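Gdp-l-fucose synthetase (Naegleria fowleri, PDB 6AQZ) binds NADP and probably catalyses the NADPH-dependent epimerisation and reduction that yield GDP-L-fucose. Local coordinates at residues K98-V106 and F153-M164; I189-H197 and R235-A243. All coordinates share one frame; numbering follows the deposited sequence.

Overall arrangement
Both contacts are buried and both reach NADP, yet they hold different parts of the fold. Interaction 1 pairs two nearly parallel helical segments, of helices 98-118 and 156-179, its centre about 16 Å from the centre of the chain, where the second subunit also packs against them. Interaction 2 lies deeper, its centre about 7 Å from that of the chain, and joins strands 184-194 and 234-239 of the main sheet without help from another chain. Small alanines, an indole edge and a lysine at one end make the first; backbone hydrogen bonds and offset aromatic side chains in a CH-pi contact make the second. Strand 184-194 follows helix 156-179 in the chain, so ribose and nicotinamide are met by successive elements.

Interaction 1 of 2, residues K98-V106 and F153-M164; sequences KVSFWLDNV and FSNNAYAYAKRM. With NAP (NADP nicotinamide-adenine-dinucleotide phosphate), chain G.
The indole of Trp102 turns its edge to helix 156-164, with Ala157 O, Tyr160 C and Met164 CG near its plane, while Val106 CB of its own helix lies over one face. Its CZ3 comes within 3.5 Å of Ala161 N, and its NE1 bonds to Asn110 of the second subunit. The Phe153 ring, though poorly ordered, receives Lys98 NZ over one face in a cation-pi contact, 3.6 Å from the centroid. The extended Lys98 chain also carries NZ to Phe153 O (2.8 Å) and, from above the amide carbonyl plane, to Asn156 OD1. Segments 98-106 and 156-164, whose axes cross at -18°, close up through the methyls of Ala157 and Ala161; Ala161 CB meets Asn105 CB at 3.5 Å. In this Rossmann-type short-chain dehydrogenase/reductase fold, Tyr158 and Lys162 form the family's YxxxK motif. Tyr158 OH reaches NADP O2D at 2.5 Å, its chi1 of 177° setting CG opposite the backbone N, and O2D lies near the ring plane at its edge; Lys162 NZ donates to O3D at 3.0 Å. One water accepts from Lys162 NZ and donates to Asn105 OD1. Asn105 ND2 in turn donates to Phe101 O, which lies in the amide plane, and also bonds to Phe87 O.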
loop_
_atom_site.group_PDB
_atom_site.type_symbol
_atom_site.label_atom_id
_atom_site.label_comp_id
_atom_site.label_asym_id
_atom_site.label_seq_id
_atom_site.Cartn_x
_atom_site.Cartn_y
_atom_site.Cartn_z
ATOM N N LYS A 98 -11.270 -9.419 1.864
ATOM C CA LYS A 98 -10.139 -8.621 1.383
ATOM C C LYS A 98 -9.338 -8.035 2.532
ATOM O O LYS A 98 -8.113 -7.953 2.442
ATOM C CB LYS A 98 -10.609 -7.519 0.436
ATOM C CG LYS A 98 -10.866 -8.036 -0.966
ATOM C CD LYS A 98 -11.156 -6.908 -1.897
ATOM C CE LYS A 98 -11.401 -7.390 -3.290
ATOM N NZ LYS A 98 -11.792 -6.224 -4.115
ATOM N N VAL A 99 -10.000 -7.705 3.647
ATOM C CA VAL A 99 -9.304 -7.187 4.825
ATOM C C VAL A 99 -8.149 -8.097 5.214
ATOM O O VAL A 99 -7.006 -7.647 5.373
ATOM C CB VAL A 99 -10.303 -7.025 5.988
ATOM C CG1 VAL A 99 -9.602 -6.947 7.311
ATOM C CG2 VAL A 99 -11.120 -5.766 5.799
ATOM N N SER A 100 -8.408 -9.405 5.281
ATOM C CA SER A 100 -7.364 -10.333 5.703
ATOM C C SER A 100 -6.219 -10.390 4.688
ATOM O O SER A 100 -5.043 -10.406 5.068
ATOM C CB SER A 100 -7.976 -11.709 5.920
ATOM O OG SER A 100 -8.693 -11.748 7.133
ATOM N N PHE A 101 -6.536 -10.379 3.392
ATOM C CA PHE A 101 -5.470 -10.413 2.396
ATOM C C PHE A 101 -4.553 -9.204 2.511
ATOM O O PHE A 101 -3.361 -9.305 2.187
ATOM C CB PHE A 101 -6.042 -10.497 0.985
ATOM C CG PHE A 101 -6.476 -11.876 0.580
ATOM C CD1 PHE A 101 -5.574 -12.759 0.010
ATOM C CD2 PHE A 101 -7.789 -12.281 0.739
ATOM C CE1 PHE A 101 -5.972 -14.053 -0.375
ATOM C CE2 PHE A 101 -8.195 -13.550 0.354
ATOM C CZ PHE A 101 -7.287 -14.438 -0.201
ATOM N N TRP A 102 -5.092 -8.036 2.903
ATOM C CA TRP A 102 -4.220 -6.890 3.137
ATOM C C TRP A 102 -3.415 -7.077 4.424
ATOM O O TRP A 102 -2.180 -7.070 4.407
ATOM C CB TRP A 102 -5.018 -5.586 3.196
ATOM C CG TRP A 102 -4.155 -4.458 3.659
ATOM C CD1 TRP A 102 -4.189 -3.851 4.875
ATOM C CD2 TRP A 102 -3.075 -3.851 2.931
ATOM N NE1 TRP A 102 -3.213 -2.896 4.948
ATOM C CE2 TRP A 102 -2.511 -2.870 3.769
ATOM C CE3 TRP A 102 -2.550 -4.028 1.641
ATOM C CZ2 TRP A 102 -1.444 -2.039 3.364
ATOM C CZ3 TRP A 102 -1.468 -3.241 1.251
ATOM C CH2 TRP A 102 -0.935 -2.240 2.108
ATOM N N LEU A 103 -4.107 -7.286 5.550
ATOM C CA LEU A 103 -3.446 -7.293 6.856
ATOM C C LEU A 103 -2.439 -8.429 6.977
ATOM O O LEU A 103 -1.293 -8.204 7.386
ATOM C CB LEU A 103 -4.478 -7.397 7.986
ATOM C CG LEU A 103 -5.482 -6.252 8.062
ATOM C CD1 LEU A 103 -6.520 -6.460 9.149
ATOM C CD2 LEU A 103 -4.705 -4.945 8.206
ATOM N N ASP A 104 -2.854 -9.661 6.643
ATOM C CA ASP A 104 -1.962 -10.806 6.808
ATOM C C ASP A 104 -0.703 -10.640 5.988
ATOM O O ASP A 104 0.403 -10.939 6.461
ATOM C CB ASP A 104 -2.663 -12.095 6.405
ATOM C CG ASP A 104 -3.738 -12.491 7.379
ATOM O OD1 ASP A 104 -3.911 -11.777 8.393
ATOM O OD2 ASP A 104 -4.388 -13.523 7.140
ATOM N N ASN A 105 -0.847 -10.158 4.755
ATOM C CA ASN A 105 0.310 -10.001 3.891
ATOM C C ASN A 105 1.152 -8.787 4.278
ATOM O O ASN A 105 2.383 -8.892 4.353
ATOM C CB ASN A 105 -0.137 -9.971 2.429
ATOM C CG ASN A 105 -0.422 -11.379 1.904
ATOM O OD1 ASN A 105 0.489 -12.193 1.862
ATOM N ND2 ASN A 105 -1.688 -11.681 1.534
ATOM N N VAL A 106 0.532 -7.638 4.564
ATOM C CA VAL A 106 1.374 -6.481 4.828
ATOM C C VAL A 106 2.091 -6.652 6.172
ATOM O O VAL A 106 3.241 -6.212 6.329
ATOM C CB VAL A 106 0.581 -5.158 4.746
ATOM C CG1 VAL A 106 -0.248 -4.870 6.050
ATOM C CG2 VAL A 106 1.543 -4.032 4.423
ATOM N N PHE A 153 -9.646 -5.308 -9.738
ATOM C CA PHE A 153 -10.444 -5.210 -8.524
ATOM C C PHE A 153 -10.492 -6.533 -7.750
ATOM O O PHE A 153 -10.450 -6.536 -6.513
ATOM C CB PHE A 153 -11.848 -4.744 -8.913
ATOM C CG PHE A 153 -12.868 -4.906 -7.838
ATOM C CD1 PHE A 153 -12.949 -3.982 -6.805
ATOM C CD2 PHE A 153 -13.764 -5.968 -7.866
ATOM C CE1 PHE A 153 -13.900 -4.119 -5.809
ATOM C CE2 PHE A 153 -14.714 -6.113 -6.872
ATOM C CZ PHE A 153 -14.783 -5.185 -5.841
ATOM N N SER A 154 -10.537 -7.670 -8.453
ATOM C CA SER A 154 -10.883 -8.922 -7.781
ATOM C C SER A 154 -9.855 -9.320 -6.720
ATOM O O SER A 154 -10.212 -9.941 -5.714
ATOM C CB SER A 154 -11.083 -10.049 -8.806
ATOM O OG SER A 154 -9.912 -10.326 -9.556
ATOM N N ASN A 155 -8.586 -8.979 -6.905
ATOM C CA ASN A 155 -7.582 -9.380 -5.926
ATOM C C ASN A 155 -6.766 -8.186 -5.457
ATOM O O ASN A 155 -5.562 -8.311 -5.181
ATOM C CB ASN A 155 -6.673 -10.464 -6.511
ATOM C CG ASN A 155 -5.820 -9.948 -7.674
ATOM O OD1 ASN A 155 -6.183 -8.980 -8.350
ATOM N ND2 ASN A 155 -4.678 -10.589 -7.901
ATOM N N ASN A 156 -7.392 -7.009 -5.354
ATOM C CA ASN A 156 -6.551 -5.824 -5.227
ATOM C C ASN A 156 -5.891 -5.706 -3.854
ATOM O O ASN A 156 -4.835 -5.072 -3.748
ATOM C CB ASN A 156 -7.325 -4.557 -5.608
ATOM C CG ASN A 156 -8.555 -4.307 -4.758
ATOM O OD1 ASN A 156 -8.860 -5.023 -3.798
ATOM N ND2 ASN A 156 -9.298 -3.288 -5.150
ATOM N N ALA A 157 -6.434 -6.334 -2.814
ATOM C CA ALA A 157 -5.738 -6.306 -1.527
ATOM C C ALA A 157 -4.452 -7.124 -1.586
ATOM O O ALA A 157 -3.383 -6.670 -1.166
ATOM C CB ALA A 157 -6.651 -6.818 -0.407
ATOM N N TYR A 158 -4.542 -8.352 -2.079
ATOM C CA TYR A 158 -3.331 -9.126 -2.288
ATOM C C TYR A 158 -2.373 -8.372 -3.210
ATOM O O TYR A 158 -1.175 -8.273 -2.929
ATOM C CB TYR A 158 -3.717 -10.496 -2.856
ATOM C CG TYR A 158 -2.571 -11.396 -3.183
ATOM C CD1 TYR A 158 -2.020 -12.208 -2.206
ATOM C CD2 TYR A 158 -2.048 -11.461 -4.471
ATOM C CE1 TYR A 158 -0.977 -13.064 -2.488
ATOM C CE2 TYR A 158 -0.996 -12.323 -4.763
ATOM C CZ TYR A 158 -0.467 -13.117 -3.756
ATOM O OH TYR A 158 0.570 -13.974 -4.003
ATOM N N ALA A 159 -2.890 -7.788 -4.284
ATOM C CA ALA A 159 -2.000 -7.137 -5.231
ATOM C C ALA A 159 -1.275 -5.956 -4.580
ATOM O O ALA A 159 -0.057 -5.817 -4.718
ATOM C CB ALA A 159 -2.791 -6.695 -6.463
ATOM N N TYR A 160 -2.003 -5.117 -3.826
ATOM C CA TYR A 160 -1.374 -3.954 -3.202
ATOM C C TYR A 160 -0.360 -4.362 -2.144
ATOM O O TYR A 160 0.705 -3.740 -2.033
ATOM C CB TYR A 160 -2.434 -3.019 -2.602
ATOM C CG TYR A 160 -2.971 -2.008 -3.593
ATOM C CD1 TYR A 160 -2.106 -1.178 -4.316
ATOM C CD2 TYR A 160 -4.333 -1.889 -3.815
ATOM C CE1 TYR A 160 -2.603 -0.256 -5.214
ATOM C CE2 TYR A 160 -4.831 -0.968 -4.701
ATOM C CZ TYR A 160 -3.971 -0.156 -5.399
ATOM O OH TYR A 160 -4.499 0.747 -6.301
ATOM N N ALA A 161 -0.657 -5.412 -1.374
ATOM C CA ALA A 161 0.327 -5.917 -0.418
ATOM C C ALA A 161 1.628 -6.317 -1.116
ATOM O O ALA A 161 2.726 -6.043 -0.607
ATOM C CB ALA A 161 -0.257 -7.094 0.361
ATOM N N LYS A 162 1.530 -6.938 -2.299
ATOM C CA LYS A 162 2.743 -7.275 -3.047
ATOM C C LYS A 162 3.467 -6.014 -3.519
ATOM O O LYS A 162 4.702 -5.927 -3.442
ATOM C CB LYS A 162 2.417 -8.189 -4.236
ATOM C CG LYS A 162 2.026 -9.580 -3.865
ATOM C CD LYS A 162 3.092 -10.250 -3.034
ATOM C CE LYS A 162 3.016 -11.812 -3.066
ATOM N NZ LYS A 162 4.074 -12.328 -2.079
ATOM N N ARG A 163 2.714 -5.026 -4.005
ATOM C CA ARG A 163 3.320 -3.752 -4.393
ATOM C C ARG A 163 4.068 -3.094 -3.238
ATOM O O ARG A 163 5.161 -2.540 -3.435
ATOM C CB ARG A 163 2.254 -2.797 -4.940
ATOM C CG ARG A 163 1.618 -3.337 -6.188
ATOM C CD ARG A 163 0.871 -2.267 -6.838
ATOM N NE ARG A 163 0.221 -2.708 -8.056
ATOM C CZ ARG A 163 -0.348 -1.866 -8.905
ATOM N NH1 ARG A 163 -0.291 -0.560 -8.638
ATOM N NH2 ARG A 163 -0.949 -2.315 -10.002
ATOM N N MET A 164 3.478 -3.105 -2.037
ATOM C CA MET A 164 4.122 -2.487 -0.882
ATOM C C MET A 164 5.296 -3.317 -0.350
ATOM O O MET A 164 6.176 -2.761 0.315
ATOM C CB MET A 164 3.063 -2.234 0.196
ATOM C CG MET A 164 1.983 -1.206 -0.232
ATOM S SD MET A 164 2.715 0.357 -0.861
ATOM C CE MET A 164 2.392 0.249 -2.620
HETATM P PA NAP G . 2.158 -22.096 -1.213
HETATM O O1A NAP G . 0.729 -21.808 -0.862
HETATM O O2A NAP G . 2.543 -23.314 -2.010
HETATM O O5B NAP G . 3.110 -22.102 0.137
HETATM C C5B NAP G . 3.058 -20.828 0.679
HETATM C C4B NAP G . 4.018 -20.831 1.899
HETATM O O4B NAP G . 3.734 -19.723 2.791
HETATM C C3B NAP G . 3.927 -22.183 2.717
HETATM O O3B NAP G . 5.199 -22.545 3.183
HETATM C C2B NAP G . 3.139 -21.739 3.957
HETATM O O2B NAP G . 3.482 -22.374 5.079
HETATM C C1B NAP G . 3.758 -20.283 4.098
HETATM N N9A NAP G . 2.971 -19.444 4.994
HETATM C C8A NAP G . 1.712 -18.927 4.771
HETATM N N7A NAP G . 1.254 -18.176 5.799
HETATM C C5A NAP G . 2.273 -18.230 6.736
HETATM C C6A NAP G . 2.389 -17.662 8.001
HETATM N N6A NAP G . 1.360 -16.871 8.513
HETATM N N1A NAP G . 3.509 -17.830 8.746
HETATM C C2A NAP G . 4.469 -18.604 8.157
HETATM N N3A NAP G . 4.495 -19.226 6.959
HETATM C C4A NAP G . 3.361 -19.009 6.252
HETATM O O3 NAP G . 2.513 -20.695 -2.047
HETATM P PN NAP G . 3.568 -20.900 -3.222
HETATM O O1N NAP G . 4.839 -21.525 -2.790
HETATM O O2N NAP G . 2.922 -21.193 -4.557
HETATM O O5D NAP G . 4.099 -19.265 -3.550
HETATM C C5D NAP G . 4.988 -18.792 -2.619
HETATM C C4D NAP G . 5.375 -17.429 -3.149
HETATM O O4D NAP G . 5.358 -17.498 -4.585
HETATM C C3D NAP G . 4.225 -16.393 -2.734
HETATM O O3D NAP G . 4.803 -15.196 -2.341
HETATM C C2D NAP G . 3.406 -16.244 -4.035
HETATM O O2D NAP G . 2.893 -14.985 -4.239
HETATM C C1D NAP G . 4.520 -16.470 -5.099
HETATM N N1N NAP G . 3.914 -16.837 -6.412
HETATM C C2N NAP G . 3.352 -18.093 -6.650
HETATM C C3N NAP G . 2.770 -18.378 -7.868
HETATM C C7N NAP G . 2.160 -19.726 -8.101
HETATM O O7N NAP G . 1.541 -20.014 -9.140
HETATM N N7N NAP G . 2.278 -20.708 -7.110
HETATM C C4N NAP G . 2.703 -17.388 -8.967
HETATM C C5N NAP G . 3.313 -16.070 -8.617
HETATM C C6N NAP G . 3.874 -15.846 -7.426
HETATM P P2B NAP G . 2.549 -23.928 5.477
HETATM O O1X NAP G . 3.050 -24.803 4.369
HETATM O O2X NAP G . 3.099 -24.203 6.878
HETATM O O3X NAP G . 1.142 -23.418 5.373
HETATM O O HOH W 1 2.574 -11.124 0.209
#

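Interaction 2 of 2, residues I189-H197 and R235-A243; sequences IPTNLFGPH and RQFLYSHDA. With NAP (NADP nicotinamide-adenine-dinucleotide phosphate), chain G.
Phe194 and Tyr239 project from the same face of strands 184-194 and 234-239, a parallel pair in the main sheet of the Rossmann-type domain, their ring planes 29° apart but slid so far that the rings barely overlap. Instead, Tyr239 CA sits over one face of the Phe194 ring, 4.0 Å from its centroid, in a CH-pi contact. The chi1 of 67° places Phe194 CG between its backbone N and carbonyl carbon, which swings the ring across the adjoining strand until CE1 touches Phe237 CB. Phe194 O lies near the plane of the Tyr239 ring, at its edge; the Tyr239 hydroxyl bonds to Glu327. On the other face Leu193 CD2 meets Leu238 CB, and Ala243 of helix 240-253 packs on the same methyl. Thr191 CG2 reaches Leu238 CB at 3.6 Å. Asn192 lays its amide alongside the partner strand, ND2 donating to Gln236 O at 2.7 Å with the acceptor in the amide plane. The backbones are joined by Leu238 N to Asn192 O (2.7 Å, nearly straight) and Phe194 N to Leu238 O (3.2 Å). Phe194 O accepts from Ser240 N at 2.8 Å, and weakly from Ser240 OG, tying the strand to the helix start. While Asn192 O and Phe194 N bond to the partner strand, the N-H of Leu193 between them donates to NADP O7N (3.2 Å), which probably helps to fix the rotation of the nicotinamide amide.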
loop_
_atom_site.group_PDB
_atom_site.type_symbol
_atom_site.label_atom_id
_atom_site.label_comp_id
_atom_site.label_asym_id
_atom_site.label_seq_id
_atom_site.Cartn_x
_atom_site.Cartn_y
_atom_site.Cartn_z
ATOM N N ILE A 189 9.406 -11.934 -9.953
ATOM C CA ILE A 189 7.984 -11.982 -10.278
ATOM C C ILE A 189 7.744 -13.256 -11.073
ATOM O O ILE A 189 7.868 -13.249 -12.309
ATOM C CB ILE A 189 7.532 -10.760 -11.084
ATOM C CG1 ILE A 189 8.116 -9.464 -10.521
ATOM C CG2 ILE A 189 6.024 -10.699 -11.112
ATOM C CD1 ILE A 189 7.587 -8.284 -11.242
ATOM N N PRO A 190 7.442 -14.370 -10.424
ATOM C CA PRO A 190 7.175 -15.595 -11.174
ATOM C C PRO A 190 5.788 -15.536 -11.789
ATOM O O PRO A 190 4.888 -14.844 -11.310
ATOM C CB PRO A 190 7.302 -16.704 -10.122
ATOM C CG PRO A 190 7.021 -16.030 -8.826
ATOM C CD PRO A 190 7.441 -14.589 -8.966
ATOM N N THR A 191 5.658 -16.216 -12.906
ATOM C CA THR A 191 4.389 -16.412 -13.585
ATOM C C THR A 191 3.681 -17.622 -12.956
ATOM O O THR A 191 3.932 -17.964 -11.796
ATOM C CB THR A 191 4.646 -16.605 -15.083
ATOM O OG1 THR A 191 3.449 -16.348 -15.817
ATOM C CG2 THR A 191 5.190 -18.048 -15.388
ATOM N N ASN A 192 2.728 -18.219 -13.669
ATOM C CA ASN A 192 2.045 -19.431 -13.212
ATOM C C ASN A 192 3.010 -20.579 -12.945
ATOM O O ASN A 192 3.593 -21.147 -13.873
ATOM C CB ASN A 192 1.008 -19.858 -14.247
ATOM C CG ASN A 192 0.091 -18.720 -14.632
ATOM O OD1 ASN A 192 -0.776 -18.332 -13.861
ATOM N ND2 ASN A 192 0.316 -18.144 -15.810
ATOM N N LEU A 193 3.169 -20.932 -11.687
ATOM C CA LEU A 193 4.029 -22.034 -11.300
ATOM C C LEU A 193 3.240 -23.343 -11.239
ATOM O O LEU A 193 2.031 -23.351 -10.994
ATOM C CB LEU A 193 4.681 -21.761 -9.939
ATOM C CG LEU A 193 5.566 -20.524 -9.804
ATOM C CD1 LEU A 193 6.294 -20.509 -8.449
ATOM C CD2 LEU A 193 6.516 -20.368 -10.974
ATOM N N PHE A 194 3.933 -24.457 -11.486
ATOM C CA PHE A 194 3.339 -25.770 -11.240
ATOM C C PHE A 194 4.425 -26.746 -10.822
ATOM O O PHE A 194 5.620 -26.542 -11.079
ATOM C CB PHE A 194 2.591 -26.310 -12.473
ATOM C CG PHE A 194 3.492 -26.625 -13.637
ATOM C CD1 PHE A 194 3.957 -25.602 -14.470
ATOM C CD2 PHE A 194 3.920 -27.943 -13.875
ATOM C CE1 PHE A 194 4.794 -25.891 -15.537
ATOM C CE2 PHE A 194 4.775 -28.239 -14.932
ATOM C CZ PHE A 194 5.201 -27.213 -15.770
ATOM N N GLY A 195 4.000 -27.819 -10.174
ATOM C CA GLY A 195 4.930 -28.849 -9.802
ATOM C C GLY A 195 4.572 -29.567 -8.526
ATOM O O GLY A 195 3.470 -29.424 -7.972
ATOM N N PRO A 196 5.516 -30.363 -8.037
ATOM C CA PRO A 196 5.254 -31.152 -6.833
ATOM C C PRO A 196 5.056 -30.262 -5.619
ATOM O O PRO A 196 5.534 -29.129 -5.563
ATOM C CB PRO A 196 6.503 -32.044 -6.699
ATOM C CG PRO A 196 7.505 -31.504 -7.598
ATOM C CD PRO A 196 6.783 -30.731 -8.684
ATOM N N HIS A 197 4.312 -30.794 -4.647
ATOM C CA HIS A 197 3.972 -30.123 -3.393
ATOM C C HIS A 197 3.074 -28.907 -3.589
ATOM O O HIS A 197 2.947 -28.088 -2.681
ATOM C CB HIS A 197 5.231 -29.729 -2.625
ATOM C CG HIS A 197 6.081 -30.897 -2.243
ATOM N ND1 HIS A 197 5.801 -31.695 -1.156
ATOM C CD2 HIS A 197 7.208 -31.399 -2.803
ATOM C CE1 HIS A 197 6.723 -32.637 -1.060
ATOM N NE2 HIS A 197 7.589 -32.478 -2.044
ATOM N N ARG A 235 -1.701 -19.224 -21.859
ATOM C CA ARG A 235 -1.047 -18.888 -20.605
ATOM C C ARG A 235 0.409 -19.315 -20.647
ATOM O O ARG A 235 0.780 -20.235 -21.371
ATOM C CB ARG A 235 -1.728 -19.568 -19.406
ATOM C CG ARG A 235 -3.132 -19.073 -19.115
ATOM C CD ARG A 235 -3.182 -17.557 -18.909
ATOM N NE ARG A 235 -4.557 -17.121 -18.671
ATOM C CZ ARG A 235 -5.331 -16.535 -19.577
ATOM N NH1 ARG A 235 -4.874 -16.282 -20.797
ATOM N NH2 ARG A 235 -6.568 -16.185 -19.254
ATOM N N GLN A 236 1.226 -18.632 -19.853
ATOM C CA GLN A 236 2.617 -18.993 -19.629
ATOM C C GLN A 236 2.713 -19.783 -18.326
ATOM O O GLN A 236 2.202 -19.336 -17.296
ATOM C CB GLN A 236 3.478 -17.734 -19.563
ATOM C CG GLN A 236 3.878 -17.167 -20.915
ATOM C CD GLN A 236 4.128 -15.657 -20.882
ATOM O OE1 GLN A 236 3.448 -14.908 -20.174
ATOM N NE2 GLN A 236 5.146 -15.218 -21.608
ATOM N N PHE A 237 3.340 -20.960 -18.376
ATOM C CA PHE A 237 3.449 -21.862 -17.224
ATOM C C PHE A 237 4.910 -22.170 -16.953
ATOM O O PHE A 237 5.625 -22.620 -17.856
ATOM C CB PHE A 237 2.692 -23.184 -17.443
ATOM C CG PHE A 237 1.191 -23.027 -17.531
ATOM C CD1 PHE A 237 0.424 -22.885 -16.380
ATOM C CD2 PHE A 237 0.551 -23.001 -18.765
ATOM C CE1 PHE A 237 -0.943 -22.742 -16.451
ATOM C CE2 PHE A 237 -0.813 -22.855 -18.851
ATOM C CZ PHE A 237 -1.565 -22.717 -17.693
ATOM N N LEU A 238 5.346 -21.966 -15.710
ATOM C CA LEU A 238 6.749 -22.147 -15.345
ATOM C C LEU A 238 6.874 -23.281 -14.343
ATOM O O LEU A 238 6.278 -23.223 -13.263
ATOM C CB LEU A 238 7.351 -20.857 -14.775
ATOM C CG LEU A 238 8.846 -20.897 -14.453
ATOM C CD1 LEU A 238 9.652 -21.235 -15.728
ATOM C CD2 LEU A 238 9.292 -19.564 -13.853
ATOM N N TYR A 239 7.651 -24.305 -14.707
ATOM C CA TYR A 239 7.936 -25.417 -13.805
ATOM C C TYR A 239 8.644 -24.924 -12.554
ATOM O O TYR A 239 9.650 -24.215 -12.635
ATOM C CB TYR A 239 8.807 -26.456 -14.525
ATOM C CG TYR A 239 9.000 -27.780 -13.812
ATOM C CD1 TYR A 239 8.025 -28.290 -12.961
ATOM C CD2 TYR A 239 10.148 -28.542 -14.028
ATOM C CE1 TYR A 239 8.197 -29.511 -12.326
ATOM C CE2 TYR A 239 10.333 -29.776 -13.405
ATOM C CZ TYR A 239 9.353 -30.257 -12.553
ATOM O OH TYR A 239 9.519 -31.466 -11.919
ATOM N N SER A 240 8.154 -25.353 -11.393
ATOM C CA SER A 240 8.722 -24.860 -10.145
ATOM C C SER A 240 10.213 -25.166 -10.012
ATOM O O SER A 240 10.954 -24.351 -9.454
ATOM C CB SER A 240 7.937 -25.430 -8.968
ATOM O OG SER A 240 8.084 -26.832 -8.913
ATOM N N HIS A 241 10.687 -26.318 -10.509
ATOM C CA HIS A 241 12.127 -26.567 -10.422
ATOM C C HIS A 241 12.919 -25.572 -11.281
ATOM O O HIS A 241 13.990 -25.100 -10.874
ATOM C CB HIS A 241 12.450 -28.002 -10.825
ATOM C CG HIS A 241 11.915 -29.023 -9.877
ATOM N ND1 HIS A 241 12.088 -30.377 -10.064
ATOM C CD2 HIS A 241 11.206 -28.888 -8.732
ATOM C CE1 HIS A 241 11.514 -31.033 -9.074
ATOM N NE2 HIS A 241 10.964 -30.154 -8.255
ATOM N N ASP A 242 12.398 -25.227 -12.461
ATOM C CA ASP A 242 13.023 -24.180 -13.258
ATOM C C ASP A 242 12.976 -22.829 -12.540
ATOM O O ASP A 242 13.986 -22.110 -12.483
ATOM C CB ASP A 242 12.338 -24.081 -14.616
ATOM C CG ASP A 242 12.620 -25.245 -15.500
ATOM O OD1 ASP A 242 13.486 -26.088 -15.159
ATOM O OD2 ASP A 242 11.973 -25.298 -16.565
ATOM N N ALA A 243 11.822 -22.479 -11.963
ATOM C CA ALA A 243 11.723 -21.223 -11.217
ATOM C C ALA A 243 12.728 -21.188 -10.074
ATOM O O ALA A 243 13.321 -20.136 -9.790
ATOM C CB ALA A 243 10.305 -21.030 -10.671
HETATM P PA NAP G . 2.158 -22.096 -1.213
HETATM O O1A NAP G . 0.729 -21.808 -0.862
HETATM O O2A NAP G . 2.543 -23.314 -2.010
HETATM O O5B NAP G . 3.110 -22.102 0.137
HETATM C C5B NAP G . 3.058 -20.828 0.679
HETATM C C4B NAP G . 4.018 -20.831 1.899
HETATM O O4B NAP G . 3.734 -19.723 2.791
HETATM C C3B NAP G . 3.927 -22.183 2.717
HETATM O O3B NAP G . 5.199 -22.545 3.183
HETATM C C2B NAP G . 3.139 -21.739 3.957
HETATM O O2B NAP G . 3.482 -22.374 5.079
HETATM C C1B NAP G . 3.758 -20.283 4.098
HETATM N N9A NAP G . 2.971 -19.444 4.994
HETATM C C8A NAP G . 1.712 -18.927 4.771
HETATM N N7A NAP G . 1.254 -18.176 5.799
HETATM C C5A NAP G . 2.273 -18.230 6.736
HETATM C C6A NAP G . 2.389 -17.662 8.001
HETATM N N6A NAP G . 1.360 -16.871 8.513
HETATM N N1A NAP G . 3.509 -17.830 8.746
HETATM C C2A NAP G . 4.469 -18.604 8.157
HETATM N N3A NAP G . 4.495 -19.226 6.959
HETATM C C4A NAP G . 3.361 -19.009 6.252
HETATM O O3 NAP G . 2.513 -20.695 -2.047
HETATM P PN NAP G . 3.568 -20.900 -3.222
HETATM O O1N NAP G . 4.839 -21.525 -2.790
HETATM O O2N NAP G . 2.922 -21.193 -4.557
HETATM O O5D NAP G . 4.099 -19.265 -3.550
HETATM C C5D NAP G . 4.988 -18.792 -2.619
HETATM C C4D NAP G . 5.375 -17.429 -3.149
HETATM O O4D NAP G . 5.358 -17.498 -4.585
HETATM C C3D NAP G . 4.225 -16.393 -2.734
HETATM O O3D NAP G . 4.803 -15.196 -2.341
HETATM C C2D NAP G . 3.406 -16.244 -4.035
HETATM O O2D NAP G . 2.893 -14.985 -4.239
HETATM C C1D NAP G . 4.520 -16.470 -5.099
HETATM N N1N NAP G . 3.914 -16.837 -6.412
HETATM C C2N NAP G . 3.352 -18.093 -6.650
HETATM C C3N NAP G . 2.770 -18.378 -7.868
HETATM C C7N NAP G . 2.160 -19.726 -8.101
HETATM O O7N NAP G . 1.541 -20.014 -9.140
HETATM N N7N NAP G . 2.278 -20.708 -7.110
HETATM C C4N NAP G . 2.703 -17.388 -8.967
HETATM C C5N NAP G . 3.313 -16.070 -8.617
HETATM C C6N NAP G . 3.874 -15.846 -7.426
HETATM P P2B NAP G . 2.549 -23.928 5.477
HETATM O O1X NAP G . 3.050 -24.803 4.369
HETATM O O2X NAP G . 3.099 -24.203 6.878
HETATM O O3X NAP G . 1.142 -23.418 5.373
#